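Local coordinates for nird-like protein (Hydrogenobacter thermophilus, PDB 4CZC), which catalyses the decarboxylation of siroheme to didecarboxysiroheme, a step in the biosynthesis of heme d1, at the Fe(III) Uroporphyrin site. Coordinates in Å, arbitrary orientation; residue numbers count along the deposited sequence, not the author numbering.

The Fe(III) Uroporphyrin site. Residues 93, 139, 218, 234, 260-261, 263, 278. With UFE (Fe(III) Uroporphyrin), chain B.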
# COMPACT_ATOMS: atom_id res chain seq x y z
N HIS A 93 -1.65 2.62 -7.11
CA HIS A 93 -2.11 1.69 -8.12
C HIS A 93 -3.10 2.36 -9.06
O HIS A 93 -3.80 3.29 -8.68
CB HIS A 93 -2.76 0.49 -7.46
CG HIS A 93 -1.89 -0.16 -6.44
ND1 HIS A 93 -1.01 -1.18 -6.75
CD2 HIS A 93 -1.75 0.07 -5.11
CE1 HIS A 93 -0.37 -1.54 -5.65
NE2 HIS A 93 -0.80 -0.80 -4.65
N ARG A 139 -8.37 -3.67 5.35
CA ARG A 139 -7.92 -5.07 5.25
C ARG A 139 -8.20 -5.87 6.52
O ARG A 139 -8.88 -5.40 7.42
CB ARG A 139 -6.42 -5.12 4.91
CG ARG A 139 -5.54 -4.26 5.79
CD ARG A 139 -5.40 -4.83 7.20
NE ARG A 139 -4.22 -4.32 7.89
CZ ARG A 139 -3.04 -4.94 7.94
NH1 ARG A 139 -2.86 -6.12 7.36
NH2 ARG A 139 -2.03 -4.38 8.60
N ARG A 218 5.70 0.28 11.81
CA ARG A 218 5.28 -1.09 12.09
C ARG A 218 6.51 -1.94 12.35
O ARG A 218 6.64 -2.58 13.39
CB ARG A 218 4.50 -1.68 10.92
CG ARG A 218 3.03 -1.30 10.81
CD ARG A 218 2.32 -2.40 10.03
NE ARG A 218 0.91 -2.10 9.76
CZ ARG A 218 0.41 -1.73 8.58
NH1 ARG A 218 1.19 -1.62 7.49
NH2 ARG A 218 -0.89 -1.46 8.48
N ASN A 234 -6.35 -11.43 -13.11
CA ASN A 234 -6.61 -10.87 -11.81
C ASN A 234 -7.96 -10.18 -11.79
O ASN A 234 -8.38 -9.56 -12.77
CB ASN A 234 -5.51 -9.89 -11.43
CG ASN A 234 -4.15 -10.56 -11.24
OD1 ASN A 234 -3.78 -10.92 -10.13
ND2 ASN A 234 -3.43 -10.75 -12.33
N SER A 260 -6.17 -13.54 -2.34
CA SER A 260 -5.09 -12.94 -1.53
C SER A 260 -5.44 -12.14 -0.26
O SER A 260 -5.29 -12.65 0.86
CB SER A 260 -4.28 -12.00 -2.40
OG SER A 260 -5.12 -11.10 -3.09
N HIS A 261 -5.83 -10.89 -0.41
CA HIS A 261 -6.24 -10.12 0.75
C HIS A 261 -7.75 -9.92 0.69
O HIS A 261 -8.33 -9.89 -0.41
CB HIS A 261 -5.48 -8.79 0.87
CG HIS A 261 -4.02 -8.95 1.06
ND1 HIS A 261 -3.48 -9.45 2.21
CD2 HIS A 261 -3.00 -8.68 0.23
CE1 HIS A 261 -2.17 -9.49 2.09
NE2 HIS A 261 -1.85 -9.02 0.89
N TYR A 263 -10.92 -7.26 2.14
CA TYR A 263 -11.19 -5.90 2.64
C TYR A 263 -12.68 -5.63 2.88
O TYR A 263 -13.52 -6.22 2.22
CB TYR A 263 -10.70 -4.85 1.66
CG TYR A 263 -9.32 -5.07 1.14
CD1 TYR A 263 -9.08 -5.96 0.11
CD2 TYR A 263 -8.26 -4.34 1.65
CE1 TYR A 263 -7.82 -6.13 -0.39
CE2 TYR A 263 -6.98 -4.50 1.15
CZ TYR A 263 -6.76 -5.40 0.14
OH TYR A 263 -5.50 -5.59 -0.35
N MSE A 278 -9.51 -9.88 -3.24
CA MSE A 278 -8.60 -9.80 -4.37
C MSE A 278 -8.34 -11.17 -4.88
O MSE A 278 -7.93 -12.04 -4.13
CB MSE A 278 -7.28 -9.19 -3.94
CG MSE A 278 -7.46 -7.72 -3.63
SE MSE A 278 -8.42 -6.73 -5.05
CE MSE A 278 -10.02 -6.46 -3.94
O4D UFE B . -0.31 -1.28 -1.78
CED UFE B . -0.25 -2.53 -1.80
O3D UFE B . 0.38 -3.20 -2.66
CDD UFE B . -0.99 -3.24 -0.69
C3D UFE B . -0.91 -4.74 -0.82
C2D UFE B . -1.34 -5.56 -1.98
CAD UFE B . -1.92 -5.06 -3.28
CBD UFE B . -3.43 -5.35 -3.35
CCD UFE B . -3.63 -6.84 -3.51
O2D UFE B . -2.95 -7.38 -4.40
O1D UFE B . -4.42 -7.46 -2.76
C1D UFE B . -1.05 -6.94 -1.52
CHD UFE B . -1.27 -8.13 -2.37
C4D UFE B . -0.42 -5.75 0.16
CHA UFE B . 0.07 -5.38 1.51
ND UFE B . -0.49 -7.02 -0.30
FE UFE B . -0.00 -8.75 0.76
NA UFE B . 0.17 -7.63 2.51
C4A UFE B . 0.21 -8.10 3.76
C3A UFE B . 0.30 -7.09 4.81
CAA UFE B . 0.39 -7.33 6.27
CBA UFE B . 1.81 -7.79 6.52
CCA UFE B . 1.86 -8.21 7.97
O2A UFE B . 2.48 -9.25 8.30
O1A UFE B . 1.27 -7.48 8.81
C2A UFE B . 0.27 -5.83 4.07
CDA UFE B . 0.36 -4.43 4.64
CEA UFE B . 1.84 -4.21 4.89
O4A UFE B . 2.32 -4.57 6.00
O3A UFE B . 2.52 -3.70 3.96
C1A UFE B . 0.20 -6.29 2.66
NB UFE B . 0.42 -10.49 1.85
C4B UFE B . 0.62 -11.73 1.38
C3B UFE B . 0.82 -12.76 2.44
CAB UFE B . 1.09 -14.24 2.27
CBB UFE B . -0.07 -14.87 1.48
CCB UFE B . -1.31 -15.15 2.32
O2B UFE B . -1.16 -15.58 3.49
O1B UFE B . -2.44 -14.95 1.81
C2B UFE B . 0.69 -12.01 3.72
CDB UFE B . 0.81 -12.56 5.14
CEB UFE B . 0.53 -11.56 6.28
O4B UFE B . -0.36 -11.84 7.13
O3B UFE B . 1.19 -10.50 6.37
C1B UFE B . 0.42 -10.64 3.20
CHB UFE B . 0.23 -9.51 4.10
NC UFE B . -0.24 -9.88 -0.97
C4C UFE B . -0.81 -9.51 -2.13
C3C UFE B . -0.86 -10.59 -3.15
C2C UFE B . -0.29 -11.74 -2.43
CDC UFE B . 0.03 -13.15 -2.82
CEC UFE B . 1.55 -13.25 -2.64
O4C UFE B . 2.04 -13.78 -1.61
O3C UFE B . 2.31 -12.76 -3.52
C1C UFE B . 0.05 -11.16 -1.12
CHC UFE B . 0.62 -12.01 -0.06
CAC UFE B . -1.40 -10.56 -4.55
CBC UFE B . -0.39 -10.08 -5.56
CCC UFE B . -0.91 -10.52 -6.93
O1C UFE B . -1.77 -9.82 -7.52
O2C UFE B . -0.48 -11.59 -7.42
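Fe(III) uroporphyrin, an analogue of the siroheme substrate, lies in a cleft that grips one face and parts of the rim and leaves much of the ligand uncovered, 354 of its 986 Å² being hidden. His261, on strand 259-264 of the second AsnC-like domain, forms the floor: it stands end-on beneath the macrocycle, its NE2 bound to FE at 1.9 Å as an axial ligand, with the four ring nitrogens giving a near square-pyramidal iron. Beside it Ser260 lays CB under ring C, 3.8 Å from C3C, while its OG donates a hydrogen bond to the carbonyl of Met278 from above that group's plane. Arg139 extends the floor, its guanidinium NH1 reaching propionate CAA from the His261 face (3.6 Å). The ring-D propionate folds down onto this side, where O1D lies at the edge of the His261 ring; Tyr263 OH offers it a weak hydrogen bond, and the bent selenomethionine Met278 packs its CG alongside. Asn234 merely neighbours the ring-C propionate, OD1 3.5 Å from O1C. At the rim, His93 of the first AsnC-like domain meets the ring-D acetate tip to tip: NE2 donates to O4D at 2.9 Å, nearly straight (164° at H), with the acceptor close to the imidazole plane. An alanine here would remove the imidazole and probably leave this acetate without its hydrogen bond and less firmly placed. The extended Arg218 forms a loose ring-A wall, with a long salt bridge from NH1 to acetate O4A (3.5 Å). Neither the face opposite His261 nor the ring-B edge is met by this group of side chains. The site thus holds the tetrapyrrole by its iron and presents to the proposed active-site histidine the ring-D acetate, counterpart of one of the two siroheme acetates that lose their carboxylate as CO2.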